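PDB 3B1N: ribokinase, putative from Burkholderia thailandensis, which probably phosphorylates nucleosides with ATP as a kinase of the ribokinase (PfkB) family, and here holds ADP and the nucleoside mizoribine. Local coordinates for residues B[76-79]-B[80-83]; B[127-130]-B[131-134]; B[149-152]-B[153-157]. All coordinates share one frame; numbering follows the deposited sequence. Where two conformers were deposited one is given.

Contact 1. Residues B[76-79]-B[80-83]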
# COMPACT_ATOMS: atom_id res chain seq x y z
N GLN B 76 4.75 -16.51 -18.89
CA GLN B 76 3.88 -17.23 -19.86
C GLN B 76 2.41 -16.81 -19.86
O GLN B 76 1.85 -16.63 -20.97
CB GLN B 76 3.99 -18.76 -19.69
CG GLN B 76 3.57 -19.54 -20.98
CD GLN B 76 4.48 -19.23 -22.17
OE1 GLN B 76 5.71 -19.44 -22.07
NE2 GLN B 76 3.92 -18.78 -23.29
N PRO B 77 1.80 -16.59 -18.69
CA PRO B 77 0.39 -16.16 -18.76
C PRO B 77 0.20 -14.86 -19.52
O PRO B 77 -0.81 -14.69 -20.23
CB PRO B 77 -0.01 -16.02 -17.28
CG PRO B 77 0.85 -17.10 -16.62
CD PRO B 77 2.19 -16.96 -17.31
N TYR B 78 1.13 -13.93 -19.38
CA TYR B 78 1.04 -12.66 -20.11
C TYR B 78 1.29 -12.86 -21.59
O TYR B 78 0.57 -12.25 -22.39
CB TYR B 78 2.01 -11.61 -19.51
CG TYR B 78 1.39 -10.22 -19.36
CD1 TYR B 78 1.58 -9.47 -18.18
CD2 TYR B 78 0.72 -9.62 -20.42
CE1 TYR B 78 1.04 -8.20 -18.04
CE2 TYR B 78 0.18 -8.35 -20.29
CZ TYR B 78 0.35 -7.64 -19.09
OH TYR B 78 -0.18 -6.38 -19.00
N LEU B 79 2.28 -13.69 -21.96
CA LEU B 79 2.53 -13.97 -23.38
C LEU B 79 1.29 -14.59 -23.97
O LEU B 79 0.88 -14.17 -25.10
CB LEU B 79 3.73 -14.89 -23.58
CG LEU B 79 5.02 -14.30 -23.00
CD1 LEU B 79 6.11 -15.32 -23.20
CD2 LEU B 79 5.42 -12.95 -23.64
N ASP B 80 0.68 -15.54 -23.24
CA ASP B 80 -0.51 -16.25 -23.81
C ASP B 80 -1.68 -15.29 -23.95
O ASP B 80 -2.42 -15.35 -24.92
CB ASP B 80 -0.85 -17.42 -22.89
CG ASP B 80 0.18 -18.53 -22.97
OD1 ASP B 80 1.09 -18.49 -23.83
OD2 ASP B 80 0.01 -19.46 -22.17
N ARG B 81 -1.81 -14.37 -23.01
CA ARG B 81 -2.87 -13.38 -23.08
C ARG B 81 -2.67 -12.45 -24.29
O ARG B 81 -3.64 -12.12 -24.99
CB ARG B 81 -2.87 -12.56 -21.80
CG ARG B 81 -3.76 -11.32 -21.86
CD ARG B 81 -3.64 -10.58 -20.55
NE ARG B 81 -4.48 -9.36 -20.53
CZ ARG B 81 -5.79 -9.40 -20.32
NH1 ARG B 81 -6.37 -10.58 -20.18
NH2 ARG B 81 -6.52 -8.29 -20.28
N MET B 82 -1.43 -12.06 -24.57
CA MET B 82 -1.17 -11.18 -25.69
C MET B 82 -1.58 -11.90 -26.96
O MET B 82 -2.24 -11.30 -27.82
CB MET B 82 0.30 -10.83 -25.72
CG MET B 82 0.61 -9.83 -24.65
SD MET B 82 2.36 -9.43 -24.65
CE MET B 82 2.53 -8.62 -26.22
N ASP B 83 -1.26 -13.19 -27.05
CA ASP B 83 -1.63 -13.98 -28.23
C ASP B 83 -3.15 -14.04 -28.38
O ASP B 83 -3.64 -13.85 -29.52
CB ASP B 83 -1.10 -15.41 -28.13
CG ASP B 83 0.40 -15.51 -28.30
OD1 ASP B 83 0.91 -16.63 -28.03
OD2 ASP B 83 1.08 -14.54 -28.73
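Gln76 reaches forward one helical turn to Asp80, and the two side chains meet at an angle: the amide and carboxylate planes lie 43° apart. The amide nitrogen Gln76 NE2 donates to Asp80 OD1 over 2.9 Å in a nearly straight bond. That oxygen lies in the plane of the amide, whereas the amide nitrogen approaches from above the carboxylate plane. Gln76 can do this because CG stands anti to the backbone N (chi1 -157°) and the chain then folds at chi2, 63°, bringing its end round to the next turn. The same pair is also tied through the main chain, Asp80 N to Gln76 O at 2.8 Å, so one i to i+4 step carries two bonds.

Helix 76-85 is the crossover helix of a right-handed beta-alpha-beta unit between the parallel strands 64-71 and 88-95, and Gln76 and Asp80 lie on its exposed side. Tyr78 and Met82 are its buried counterpart. Met82 CG comes to the edge of the tyrosine ring, near its plane, 4.2 Å from Tyr78 CD2, while Arg81 CD approaches Tyr78 CE2 obliquely at 4.4 Å. Tyr78 OH, at the far end of the ring, is hydrogen-bonded to Gly47 O and Gln290 NE2. Arg81 NH2 is hydrogen-bonded to Gln290 OE1, and Phe46 meets the tyrosine edge-to-face, close to the nucleoside pocket.

Contact 2. Residues B[127-130]-B[131-134]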
# COMPACT_ATOMS: atom_id res chain seq x y z
N VAL B 127 17.27 -2.76 -22.60
CA VAL B 127 17.77 -3.69 -23.64
C VAL B 127 16.98 -3.57 -24.95
O VAL B 127 17.50 -3.90 -26.03
CB VAL B 127 17.86 -5.18 -23.23
CG1 VAL B 127 18.84 -5.29 -22.01
CG2 VAL B 127 16.53 -5.76 -22.93
N ASN B 128 15.74 -3.06 -24.86
CA ASN B 128 14.98 -2.76 -26.10
C ASN B 128 15.23 -1.31 -26.50
O ASN B 128 15.22 -0.38 -25.68
CB ASN B 128 13.46 -2.88 -25.85
CG ASN B 128 12.95 -4.32 -25.74
OD1 ASN B 128 12.06 -4.61 -24.90
ND2 ASN B 128 13.41 -5.21 -26.61
N HIS B 129 15.40 -1.09 -27.79
CA HIS B 129 15.69 0.25 -28.28
C HIS B 129 14.58 0.74 -29.17
O HIS B 129 14.31 0.16 -30.21
CB HIS B 129 17.05 0.26 -29.00
CG HIS B 129 18.20 0.14 -28.04
ND1 HIS B 129 18.95 1.22 -27.64
CD2 HIS B 129 18.63 -0.91 -27.30
CE1 HIS B 129 19.86 0.83 -26.77
NE2 HIS B 129 19.68 -0.46 -26.54
N ALA B 130 13.91 1.81 -28.73
CA ALA B 130 12.69 2.29 -29.42
C ALA B 130 12.98 2.84 -30.81
O ALA B 130 12.12 2.75 -31.70
CB ALA B 130 12.00 3.35 -28.56
N GLY B 131 14.20 3.36 -31.00
CA GLY B 131 14.59 3.99 -32.28
C GLY B 131 14.81 2.92 -33.34
O GLY B 131 14.93 3.21 -34.55
N GLU B 132 14.84 1.67 -32.91
CA GLU B 132 14.98 0.57 -33.87
C GLU B 132 13.67 -0.10 -34.31
O GLU B 132 13.68 -1.01 -35.16
CB GLU B 132 15.97 -0.47 -33.34
CG GLU B 132 17.38 0.06 -33.18
CD GLU B 132 18.29 -0.86 -32.32
OE1 GLU B 132 17.93 -2.02 -32.05
OE2 GLU B 132 19.34 -0.35 -31.89
N ALA B 133 12.55 0.31 -33.73
CA ALA B 133 11.28 -0.30 -34.08
C ALA B 133 10.86 0.25 -35.42
O ALA B 133 10.97 1.44 -35.61
CB ALA B 133 10.20 0.03 -33.03
N LYS B 134 10.39 -0.63 -36.30
CA LYS B 134 10.08 -0.25 -37.69
C LYS B 134 8.65 0.23 -37.92
O LYS B 134 7.68 -0.32 -37.37
CB LYS B 134 10.44 -1.38 -38.68
CG LYS B 134 11.98 -1.48 -38.90
CD LYS B 134 12.30 -1.82 -40.37
CE LYS B 134 13.83 -1.97 -40.62
NZ LYS B 134 14.61 -0.69 -40.52
O HOH W 1 17.41 -3.48 -29.39
O HOH W 2 11.25 3.97 -33.99
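Between His129 and Ala133 the backbone makes a short 3-10 turn, closed by two successive i to i+3 bonds, Glu132 N to His129 O at 3.1 Å and Ala133 N to Ala130 O at 3.2 Å. In both, the donor stands well above the carbonyl plane, 64° out of it at Ala130 O.

The side chains of His129 and Glu132 run side by side, pointing the same way, with imidazole and carboxylate planes only 13° apart. The touching is done by the carboxylate and the histidine's CB: Glu132 CD lies 3.7 Å from His129 CB, and OE2 comes obliquely toward the ring, 4.0 Å from His129 CG. Glu132 CG lies beside its own backbone N (chi1 -64°), and the chain is extended beyond it, which carries the carboxylate back along the histidine. The ring nitrogen ND1 of His129 is engaged elsewhere, hydrogen-bonded to Glu155 OE2; that nearby acidic group would probably favour a proton on ND1.

Two waters add bridges. One molecule donates to Glu132 OE1 and, weakly, to Val127 O; another joins Ala130 O (2.7 Å) and Ala133 O (3.0 Å). The methyl of Ala130 faces away from the turn and packs on His152, Leu156, Met67, Leu4 and Cys6. The whole is a single turn of 3-10 helix in the connection from strand 113-118 to strand 138-141, away from the ligand sites.

Contact 3. Residues B[149-152]-B[153-157]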
# COMPACT_ATOMS: atom_id res chain seq x y z
N MET B 149 13.38 4.60 -19.77
CA MET B 149 12.53 5.75 -20.03
C MET B 149 13.33 6.83 -20.75
O MET B 149 12.89 7.39 -21.73
CB MET B 149 11.96 6.32 -18.74
CG MET B 149 11.03 5.38 -18.03
SD MET B 149 10.29 6.15 -16.58
CE MET B 149 9.27 7.42 -17.18
N VAL B 150 14.51 7.12 -20.22
CA VAL B 150 15.33 8.19 -20.78
C VAL B 150 15.83 7.84 -22.19
O VAL B 150 15.71 8.65 -23.11
CB VAL B 150 16.55 8.46 -19.83
CG1 VAL B 150 17.50 9.45 -20.50
CG2 VAL B 150 16.08 9.03 -18.49
N GLN B 151 16.30 6.60 -22.36
CA GLN B 151 16.76 6.08 -23.63
C GLN B 151 15.67 6.14 -24.70
O GLN B 151 15.89 6.50 -25.82
CB GLN B 151 17.18 4.62 -23.44
CG GLN B 151 17.90 4.00 -24.59
CD GLN B 151 18.15 2.54 -24.32
OE1 GLN B 151 19.18 2.17 -23.72
NE2 GLN B 151 17.19 1.70 -24.65
N HIS B 152 14.47 5.70 -24.32
CA HIS B 152 13.38 5.68 -25.31
C HIS B 152 13.06 7.09 -25.79
O HIS B 152 12.78 7.30 -26.98
CB HIS B 152 12.11 5.03 -24.73
CG HIS B 152 12.25 3.59 -24.41
ND1 HIS B 152 13.15 2.74 -25.03
CD2 HIS B 152 11.55 2.83 -23.53
CE1 HIS B 152 13.03 1.53 -24.51
NE2 HIS B 152 12.06 1.56 -23.60
N THR B 153 13.07 8.05 -24.86
CA THR B 153 12.79 9.43 -25.24
C THR B 153 13.83 9.98 -26.20
O THR B 153 13.46 10.63 -27.18
CB THR B 153 12.57 10.37 -24.06
OG1 THR B 153 13.77 10.54 -23.32
CG2 THR B 153 11.52 9.78 -23.17
N GLU B 154 15.11 9.72 -25.88
CA GLU B 154 16.18 10.16 -26.77
C GLU B 154 16.05 9.55 -28.16
O GLU B 154 16.16 10.25 -29.18
CB GLU B 154 17.57 9.85 -26.14
CG GLU B 154 17.87 10.68 -24.88
CD GLU B 154 18.20 12.15 -25.19
OE1 GLU B 154 18.47 12.50 -26.38
OE2 GLU B 154 18.22 12.95 -24.25
N GLU B 155 15.80 8.25 -28.22
CA GLU B 155 15.77 7.52 -29.47
C GLU B 155 14.56 7.88 -30.31
O GLU B 155 14.64 8.03 -31.52
CB GLU B 155 15.83 6.05 -29.22
CG GLU B 155 17.23 5.65 -28.73
CD GLU B 155 17.39 4.19 -28.57
OE1 GLU B 155 16.43 3.47 -28.92
OE2 GLU B 155 18.49 3.76 -28.08
N LEU B 156 13.40 8.01 -29.67
CA LEU B 156 12.24 8.37 -30.47
C LEU B 156 12.38 9.77 -31.06
O LEU B 156 11.97 10.01 -32.21
CB LEU B 156 10.93 8.22 -29.64
CG LEU B 156 10.55 6.78 -29.35
CD1 LEU B 156 9.57 6.80 -28.17
CD2 LEU B 156 9.90 6.09 -30.57
N ALA B 157 12.96 10.70 -30.29
CA ALA B 157 13.10 12.10 -30.74
C ALA B 157 14.09 12.13 -31.89
O ALA B 157 13.90 12.88 -32.83
CB ALA B 157 13.60 12.97 -29.59
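The amide of Gln151, in the conformer given (it has a second), and the carboxylate of Glu155 lie almost parallel, 5° apart, on side chains that run alongside each other in the same direction. Glu155 OE2 lies over one face of the amide, displaced to its CG end, 3.5 Å from Gln151 CG and 4.0 Å from Gln151 CD, so the two groups do not overlap squarely. Gln151 NE2 and both Glu155 oxygens are bonded beyond the helix: NE2 donates to His126 O, and at its outer edge the carboxylate accepts from Gly131 N at OE1 and from the His129 ring at OE2.

On another side of the helix Thr153 folds back on the preceding turn. Its hydroxyl sits between the backbone N and the carbonyl carbon (chi1 67°), and from there OG1 donates to Val150 O at 2.7 Å. Glu154 N reaches the same carbonyl oxygen at 3.0 Å, in the carbonyl plane, so Val150 O is gripped twice. The methyl Thr153 CG2 presses on Met149 O at 3.1 Å, the oxygen that also takes the backbone N-H of Thr153.

Helix 146-158 is the crossover of the beta-alpha-beta unit formed with strands 138-141 and 163-165. Thr153 and Leu156 pack on both strands, His152 on Val141. Toward helix 176-185, Thr153 touches Ser182, Glu154 makes a salt bridge with Arg181, and Glu154 and Ala157 lie against Leu185.

The three contacts follow one another along the chain, all within the PfkB-type kinase fold. Contacts 1 and 3 lie on crossover helices of the large mixed sheet: helix 76-85 links strand 64-71 to outermost strand 88-95, whereas helix 146-158 links strands 138-141 and 163-165 nearer the middle. Their centres are 27 Å apart and they do not touch. Contact 2 is about 21 Å from contact 1 between centres but only 9 Å from contact 3, which it meets directly. The irregular connection, with its 3-10 turn, is thus held against helix 146-158, mainly through Glu155. The side chains of Tyr78 (contact 1) and Met149 (contact 3) lie about 7 and 6 Å from the bound mizoribine, near it without touching.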